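Fatty acid-binding protein homolog (Ascaris suum, PDB 6I8X) binds fatty acids inside a beta-barrel and may sequester potentially toxic fatty acids and their peroxidation products or help maintain the eggshell's lipid layer. Local coordinates at residues P10-G15 against Y124-D129; L19-N24 against S143-K148. One frame throughout, in Å; residues are numbered along the deposited sequence.

Contact 1 (P10-G15 against Y124-D129); sequences PDKFLG and YRRDGD. With TAM (tris(hydroxyethyl)aminomethane), chain K; EDO (1,2-ethanediol), chain F.
R126 reaches across to K12 and puts its NH1 on the backbone oxygen of that residue: NH1 to K12 O is 2.6 Å, with an N-H...O angle of 150°. The acceptor lies close to the guanidinium plane, and the donor is tilted only slightly from the carbonyl plane. On its other side the same guanidinium grips its own turn, NE and NH2 both bonding to G128 O, the NH2 to O distance being 2.8 Å. With partners in its plane at NE, NH2 and NH1, the group is well fixed in rotation. The chain bends at chi2 (-67°), which swings CD round so that it too lies 3.3 Å from K12 O.

A water sits within hydrogen-bonding reach of D11 O and L14 O, and takes a weak bond from R126 NH1 at 3.2 Å.

All this happens where the N-terminal lead-in, with a short 3-10 turn at 11-13, packs against the end of strand 119-127 just before strand 15-23 opens the beta-barrel of the fatty acid-binding protein fold. The turn is held by backbone hydrogen bonds from F13 N to P10 O and from L14 N to D11 O.

Apolar contact runs alongside the bonds. The aliphatic parts of K12 and R126 slide past each other in opposite directions, CG to CG 3.7 Å, while the K12 ammonium goes on to P103 O. F13 sends the CE1 corner of its ring to the strand backbone: CE1 lies 3.5 Å from Y124 O and 4.2 Å from Y124 CB, with R125 CA at the ring edge. L131 and L106 from the neighbouring strands also pack on F13. At the far end of the segment, G15 CA comes within 3.4 Å of TAM O5.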
loop_
_atom_site.group_PDB
_atom_site.type_symbol
_atom_site.label_atom_id
_atom_site.label_comp_id
_atom_site.label_asym_id
_atom_site.label_seq_id
_atom_site.Cartn_x
_atom_site.Cartn_y
_atom_site.Cartn_z
ATOM N N PRO A 10 13.692 -3.818 3.467
ATOM C CA PRO A 10 14.662 -2.809 3.928
ATOM C C PRO A 10 14.062 -1.924 5.035
ATOM O O PRO A 10 12.877 -1.622 4.972
ATOM C CB PRO A 10 14.949 -1.996 2.651
ATOM C CG PRO A 10 14.607 -2.926 1.540
ATOM C CD PRO A 10 13.396 -3.640 2.031
ATOM N N ASP A 11 14.879 -1.531 6.048
ATOM C CA ASP A 11 14.505 -0.684 7.196
ATOM C C ASP A 11 13.872 0.648 6.792
ATOM O O ASP A 11 13.114 1.220 7.565
ATOM C CB ASP A 11 15.689 -0.470 8.143
ATOM C CG ASP A 11 16.030 -1.715 8.928
ATOM O OD1 ASP A 11 15.115 -2.290 9.557
ATOM O OD2 ASP A 11 17.216 -2.113 8.931
ATOM N N LYS A 12 14.215 1.120 5.577
ATOM C CA LYS A 12 13.718 2.273 4.820
ATOM C C LYS A 12 12.176 2.298 4.871
ATOM O O LYS A 12 11.575 3.357 4.919
ATOM C CB LYS A 12 14.065 2.005 3.330
ATOM C CG LYS A 12 14.815 3.073 2.601
ATOM C CD LYS A 12 14.768 2.800 1.099
ATOM C CE LYS A 12 16.045 2.212 0.544
ATOM N NZ LYS A 12 16.197 0.777 0.901
ATOM N N PHE A 13 11.549 1.116 4.749
ATOM C CA PHE A 13 10.105 0.946 4.665
ATOM C C PHE A 13 9.425 0.657 5.993
ATOM O O PHE A 13 8.206 0.608 6.038
ATOM C CB PHE A 13 9.778 -0.140 3.628
ATOM C CG PHE A 13 10.242 0.229 2.241
ATOM C CD1 PHE A 13 9.616 1.258 1.529
ATOM C CD2 PHE A 13 11.314 -0.430 1.651
ATOM C CE1 PHE A 13 10.068 1.628 0.259
ATOM C CE2 PHE A 13 11.754 -0.074 0.368
ATOM C CZ PHE A 13 11.129 0.954 -0.317
ATOM N N LEU A 14 10.188 0.496 7.065
ATOM C CA LEU A 14 9.637 0.242 8.388
ATOM C C LEU A 14 9.280 1.527 9.100
ATOM O O LEU A 14 10.019 2.516 9.018
ATOM C CB LEU A 14 10.597 -0.592 9.265
ATOM C CG LEU A 14 10.808 -2.060 8.853
ATOM C CD1 LEU A 14 11.766 -2.760 9.825
ATOM C CD2 LEU A 14 9.482 -2.830 8.781
ATOM N N GLY A 15 8.162 1.487 9.814
ATOM C CA GLY A 15 7.708 2.613 10.610
ATOM C C GLY A 15 6.309 3.094 10.306
ATOM O O GLY A 15 5.524 2.392 9.673
ATOM N N TYR A 124 6.009 1.870 -3.743
ATOM C CA TYR A 124 6.471 2.713 -2.658
ATOM C C TYR A 124 7.950 2.929 -2.759
ATOM O O TYR A 124 8.711 1.986 -2.992
ATOM C CB TYR A 124 6.156 2.147 -1.279
ATOM C CG TYR A 124 4.700 1.926 -0.975
ATOM C CD1 TYR A 124 3.959 2.889 -0.293
ATOM C CD2 TYR A 124 4.094 0.694 -1.229
ATOM C CE1 TYR A 124 2.652 2.641 0.116
ATOM C CE2 TYR A 124 2.778 0.443 -0.843
ATOM C CZ TYR A 124 2.059 1.421 -0.172
ATOM O OH TYR A 124 0.773 1.180 0.244
ATOM N N ARG A 125 8.370 4.189 -2.545
ATOM C CA ARG A 125 9.770 4.565 -2.589
ATOM C C ARG A 125 10.046 5.529 -1.480
ATOM O O ARG A 125 9.176 6.293 -1.101
ATOM C CB ARG A 125 10.119 5.205 -3.944
ATOM C CG ARG A 125 10.070 4.241 -5.135
ATOM C CD ARG A 125 10.547 4.889 -6.424
ATOM N NE ARG A 125 11.987 5.146 -6.402
ATOM C CZ ARG A 125 12.912 4.287 -6.812
ATOM N NH1 ARG A 125 12.559 3.107 -7.309
ATOM N NH2 ARG A 125 14.198 4.604 -6.741
ATOM N N ARG A 126 11.241 5.468 -0.926
ATOM C CA ARG A 126 11.644 6.420 0.096
ATOM C C ARG A 126 12.373 7.546 -0.571
ATOM O O ARG A 126 13.190 7.308 -1.452
ATOM C CB ARG A 126 12.521 5.788 1.186
ATOM C CG ARG A 126 11.721 5.125 2.287
ATOM C CD ARG A 126 10.894 6.077 3.153
ATOM N NE ARG A 126 11.677 7.107 3.854
ATOM C CZ ARG A 126 12.221 6.971 5.064
ATOM N NH1 ARG A 126 12.130 5.822 5.715
ATOM N NH2 ARG A 126 12.874 7.978 5.620
ATOM N N ASP A 127 12.064 8.779 -0.173
ATOM C CA ASP A 127 12.729 9.966 -0.673
ATOM C C ASP A 127 12.904 10.938 0.499
ATOM O O ASP A 127 12.001 11.733 0.802
ATOM C CB ASP A 127 11.950 10.600 -1.832
ATOM C CG ASP A 127 12.715 11.738 -2.466
ATOM O OD1 ASP A 127 13.968 11.727 -2.384
ATOM O OD2 ASP A 127 12.063 12.664 -3.005
ATOM N N GLY A 128 14.058 10.839 1.152
ATOM C CA GLY A 128 14.355 11.620 2.337
ATOM C C GLY A 128 13.430 11.152 3.439
ATOM O O GLY A 128 13.219 9.938 3.600
ATOM N N ASP A 129 12.764 12.096 4.103
ATOM C CA ASP A 129 11.825 11.789 5.198
ATOM C C ASP A 129 10.472 11.297 4.711
ATOM O O ASP A 129 9.567 11.108 5.514
ATOM C CB ASP A 129 11.647 13.012 6.111
ATOM C CG ASP A 129 12.968 13.485 6.657
ATOM O OD1 ASP A 129 13.644 12.682 7.367
ATOM O OD2 ASP A 129 13.386 14.609 6.290
HETATM C C TAM K . 11.313 1.842 13.559
HETATM C C1 TAM K . 10.006 0.961 13.766
HETATM C C2 TAM K . 10.852 3.148 12.762
HETATM C C3 TAM K . 12.170 2.256 14.850
HETATM C C4 TAM K . 10.174 -0.532 13.586
HETATM C C5 TAM K . 9.846 3.994 13.515
HETATM C C6 TAM K . 11.814 1.532 16.125
HETATM N N TAM K . 12.135 0.946 12.723
HETATM O O4 TAM K . 8.941 -1.182 13.792
HETATM O O5 TAM K . 9.127 4.957 12.682
HETATM O O6 TAM K . 12.696 1.917 17.154
HETATM C C1 EDO F . 18.189 -2.521 5.772
HETATM O O1 EDO F . 17.954 -1.942 4.499
HETATM C C2 EDO F . 17.471 -3.898 5.880
HETATM O O2 EDO F . 17.977 -4.629 6.985
HETATM O O HOH W 1 12.515 3.841 8.219
#

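Contact 2 (L19-N24 against S143-K148); sequences LERDEN and SRYYKK. With VCA (vaccenic acid), chain C; TAM (tris(hydroxyethyl)aminomethane), chain K.
R21 lays its guanidinium flat on the Y145 ring, CZ 4.0 Å from the ring centroid and the planes 16° apart, a cation-pi stack. Its chain rises with CG between the backbone N and carbonyl carbon (chi1 64°) and then runs extended. NH1 also forms a salt bridge with E23 OE1 at 3.2 Å, in the guanidinium plane; Y145 OH gives E23 OE2 a weak hydrogen bond.

The second salt bridge is on the opposite face of the sheet, where R144 NH1 meets D22 OD2 at 2.8 Å on the anti side of the carboxylate. The two groups are nearly coplanar, and the L19 methyls sit over one guanidinium face, CD2 3.5 Å from R144 NH1.

The backbones are the first and last strands of the FABP barrel, paired antiparallel and closing it. E20 N to Y145 O (2.9 Å) and Y145 N to R21 O (2.7 Å) frame a classic beta bulge, E20 and R21 both facing Y145; E23 N to S143 O continues the ladder.

Towards the fatty acid pocket, L19 CB packs on Y146 CE2 at 3.7 Å. Y146 OH stands 2.7 Å from O1 of the vaccenic acid head group, and K49 NZ also hydrogen-bonds the ligand. R144 NH2 touches the ligand chain at C3, and F25 makes a cation-pi contact with R144.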
loop_
_atom_site.group_PDB
_atom_site.type_symbol
_atom_site.label_atom_id
_atom_site.label_comp_id
_atom_site.label_asym_id
_atom_site.label_seq_id
_atom_site.Cartn_x
_atom_site.Cartn_y
_atom_site.Cartn_z
ATOM N N LEU A 19 0.142 10.628 5.622
ATOM C CA LEU A 19 -0.200 11.339 4.378
ATOM C C LEU A 19 -0.217 12.868 4.609
ATOM O O LEU A 19 -0.970 13.380 5.451
ATOM C CB LEU A 19 -1.551 10.851 3.824
ATOM C CG LEU A 19 -2.097 11.629 2.595
ATOM C CD1 LEU A 19 -1.243 11.360 1.315
ATOM C CD2 LEU A 19 -3.543 11.310 2.369
ATOM N N GLU A 20 0.621 13.578 3.829
ATOM C CA GLU A 20 0.826 15.020 3.898
ATOM C C GLU A 20 0.305 15.765 2.658
ATOM O O GLU A 20 -0.256 16.840 2.788
ATOM C CB GLU A 20 2.330 15.292 4.073
ATOM C CG GLU A 20 2.642 16.080 5.336
ATOM C CD GLU A 20 4.023 16.692 5.460
ATOM O OE1 GLU A 20 4.649 17.013 4.422
ATOM O OE2 GLU A 20 4.449 16.910 6.617
ATOM N N ARG A 21 0.542 15.221 1.463
ATOM C CA ARG A 21 0.176 15.816 0.177
ATOM C C ARG A 21 0.262 14.784 -0.933
ATOM O O ARG A 21 0.846 13.736 -0.755
ATOM C CB ARG A 21 1.083 17.041 -0.163
ATOM C CG ARG A 21 2.559 16.724 -0.352
ATOM C CD ARG A 21 3.330 17.936 -0.838
ATOM N NE ARG A 21 4.732 17.615 -1.139
ATOM C CZ ARG A 21 5.207 17.330 -2.352
ATOM N NH1 ARG A 21 4.396 17.317 -3.405
ATOM N NH2 ARG A 21 6.494 17.055 -2.519
ATOM N N ASP A 22 -0.290 15.102 -2.080
ATOM C CA ASP A 22 -0.279 14.258 -3.258
ATOM C C ASP A 22 -0.282 15.135 -4.497
ATOM O O ASP A 22 -0.360 16.355 -4.387
ATOM C CB ASP A 22 -1.473 13.285 -3.235
ATOM C CG ASP A 22 -2.836 13.912 -3.005
ATOM O OD1 ASP A 22 -3.008 15.104 -3.324
ATOM O OD2 ASP A 22 -3.746 13.196 -2.587
ATOM N N GLU A 23 -0.166 14.517 -5.670
ATOM C CA GLU A 23 -0.124 15.197 -6.965
ATOM C C GLU A 23 -0.994 14.401 -7.894
ATOM O O GLU A 23 -0.815 13.182 -7.975
ATOM C CB GLU A 23 1.306 15.155 -7.537
ATOM C CG GLU A 23 2.292 16.159 -6.960
ATOM C CD GLU A 23 3.766 15.866 -7.226
ATOM O OE1 GLU A 23 4.615 16.475 -6.534
ATOM O OE2 GLU A 23 4.076 15.015 -8.096
ATOM N N ASN A 24 -1.935 15.072 -8.597
ATOM C CA ASN A 24 -2.809 14.458 -9.603
ATOM C C ASN A 24 -3.687 13.297 -9.080
ATOM O O ASN A 24 -4.077 12.422 -9.864
ATOM C CB ASN A 24 -1.957 14.000 -10.830
ATOM C CG ASN A 24 -2.729 14.025 -12.139
ATOM O OD1 ASN A 24 -3.589 14.892 -12.375
ATOM N ND2 ASN A 24 -2.503 13.028 -12.979
ATOM N N SER A 143 1.210 10.534 -7.368
ATOM C CA SER A 143 2.189 10.323 -6.293
ATOM C C SER A 143 1.569 10.874 -5.014
ATOM O O SER A 143 1.002 11.957 -5.043
ATOM C CB SER A 143 3.494 11.061 -6.584
ATOM O OG SER A 143 4.185 10.352 -7.589
ATOM N N ARG A 144 1.641 10.117 -3.918
ATOM C CA ARG A 144 1.090 10.488 -2.603
ATOM C C ARG A 144 2.286 10.449 -1.675
ATOM O O ARG A 144 3.033 9.463 -1.682
ATOM C CB ARG A 144 0.012 9.462 -2.148
ATOM C CG ARG A 144 -1.168 9.266 -3.116
ATOM C CD ARG A 144 -2.402 10.040 -2.671
ATOM N NE ARG A 144 -3.193 9.275 -1.724
ATOM C CZ ARG A 144 -4.133 9.772 -0.932
ATOM N NH1 ARG A 144 -4.429 11.067 -0.969
ATOM N NH2 ARG A 144 -4.803 8.977 -0.118
ATOM N N TYR A 145 2.482 11.532 -0.903
ATOM C CA TYR A 145 3.620 11.771 -0.011
ATOM C C TYR A 145 3.252 11.575 1.460
ATOM O O TYR A 145 2.412 12.293 1.980
ATOM C CB TYR A 145 4.246 13.172 -0.298
ATOM C CG TYR A 145 4.704 13.307 -1.740
ATOM C CD1 TYR A 145 3.808 13.655 -2.749
ATOM C CD2 TYR A 145 6.009 13.001 -2.108
ATOM C CE1 TYR A 145 4.203 13.709 -4.082
ATOM C CE2 TYR A 145 6.422 13.074 -3.437
ATOM C CZ TYR A 145 5.515 13.425 -4.421
ATOM O OH TYR A 145 5.914 13.505 -5.732
ATOM N N TYR A 146 3.910 10.601 2.119
ATOM C CA TYR A 146 3.719 10.211 3.534
ATOM C C TYR A 146 4.985 10.506 4.304
ATOM O O TYR A 146 6.060 9.963 4.011
ATOM C CB TYR A 146 3.409 8.702 3.658
ATOM C CG TYR A 146 2.129 8.262 2.993
ATOM C CD1 TYR A 146 2.067 8.072 1.613
ATOM C CD2 TYR A 146 0.997 7.961 3.747
ATOM C CE1 TYR A 146 0.886 7.667 0.991
ATOM C CE2 TYR A 146 -0.176 7.514 3.142
ATOM C CZ TYR A 146 -0.234 7.395 1.760
ATOM O OH TYR A 146 -1.381 6.978 1.142
ATOM N N LYS A 147 4.861 11.407 5.250
ATOM C CA LYS A 147 5.948 11.887 6.085
ATOM C C LYS A 147 6.224 10.861 7.165
ATOM O O LYS A 147 5.302 10.461 7.871
ATOM C CB LYS A 147 5.563 13.266 6.673
ATOM C CG LYS A 147 6.605 13.937 7.554
ATOM C CD LYS A 147 7.554 14.826 6.771
ATOM C CE LYS A 147 8.384 15.734 7.650
ATOM N NZ LYS A 147 9.535 15.017 8.242
ATOM N N LYS A 148 7.483 10.402 7.251
ATOM C CA LYS A 148 7.943 9.481 8.279
ATOM C C LYS A 148 7.783 10.178 9.654
ATOM O O LYS A 148 8.182 11.348 9.834
ATOM C CB LYS A 148 9.413 9.072 7.995
ATOM C CG LYS A 148 10.148 8.285 9.072
ATOM C CD LYS A 148 9.522 6.961 9.344
ATOM C CE LYS A 148 10.530 5.855 9.289
ATOM N NZ LYS A 148 11.162 5.575 10.604
HETATM O O2 VCA C . -3.783 3.392 0.234
HETATM C C1 VCA C . -4.226 4.613 0.429
HETATM O O1 VCA C . -3.588 5.462 1.003
HETATM C C2 VCA C . -5.596 4.873 -0.134
HETATM C C3 VCA C . -6.489 5.773 0.715
HETATM C C4 VCA C . -7.949 5.696 0.301
HETATM C C5 VCA C . -8.874 6.670 1.002
HETATM C C6 VCA C . -9.460 6.140 2.294
HETATM C C7 VCA C . -10.217 7.200 3.070
HETATM C C8 VCA C . -11.644 7.494 2.634
HETATM C C9 VCA C . -12.680 6.539 3.194
HETATM C C10 VCA C . -14.083 6.787 2.630
HETATM C C11 VCA C . -14.931 5.553 2.562
HETATM C C12 VCA C . -14.755 4.538 1.734
HETATM C C13 VCA C . -13.668 4.411 0.706
HETATM C C14 VCA C . -13.873 3.249 -0.266
HETATM C C15 VCA C . -12.869 3.208 -1.408
HETATM C C16 VCA C . -11.406 3.103 -0.993
HETATM C C17 VCA C . -10.452 2.983 -2.167
HETATM C C18 VCA C . -9.069 2.543 -1.769
HETATM C C TAM K . 11.313 1.842 13.559
HETATM C C1 TAM K . 10.006 0.961 13.766
HETATM C C2 TAM K . 10.852 3.148 12.762
HETATM C C3 TAM K . 12.170 2.256 14.850
HETATM C C4 TAM K . 10.174 -0.532 13.586
HETATM C C5 TAM K . 9.846 3.994 13.515
HETATM C C6 TAM K . 11.814 1.532 16.125
HETATM N N TAM K . 12.135 0.946 12.723
HETATM O O4 TAM K . 8.941 -1.182 13.792
HETATM O O5 TAM K . 9.127 4.957 12.682
HETATM O O6 TAM K . 12.696 1.917 17.154
#

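Both contacts are partly buried and belong to the same antiparallel sheet. Contact 2 pairs two strands through a backbone ladder interrupted by one bulge, with paired charges; R144 and Y146 are buried on the vaccenic acid face, R21 and E23 exposed on the other. Contact 1 sets a loop against a strand end, F13 and Y124 buried, K12 and R126 partly exposed; no backbone-to-backbone bond crosses it, and it rests on one arginine bonded to a carbonyl, on its aliphatic part packed against K12, and on the F13 ring. They meet directly: D129 O probably accepts a hydrogen bond from K148 N, and K148 NZ bonds the same TAM molecule that lies against G15.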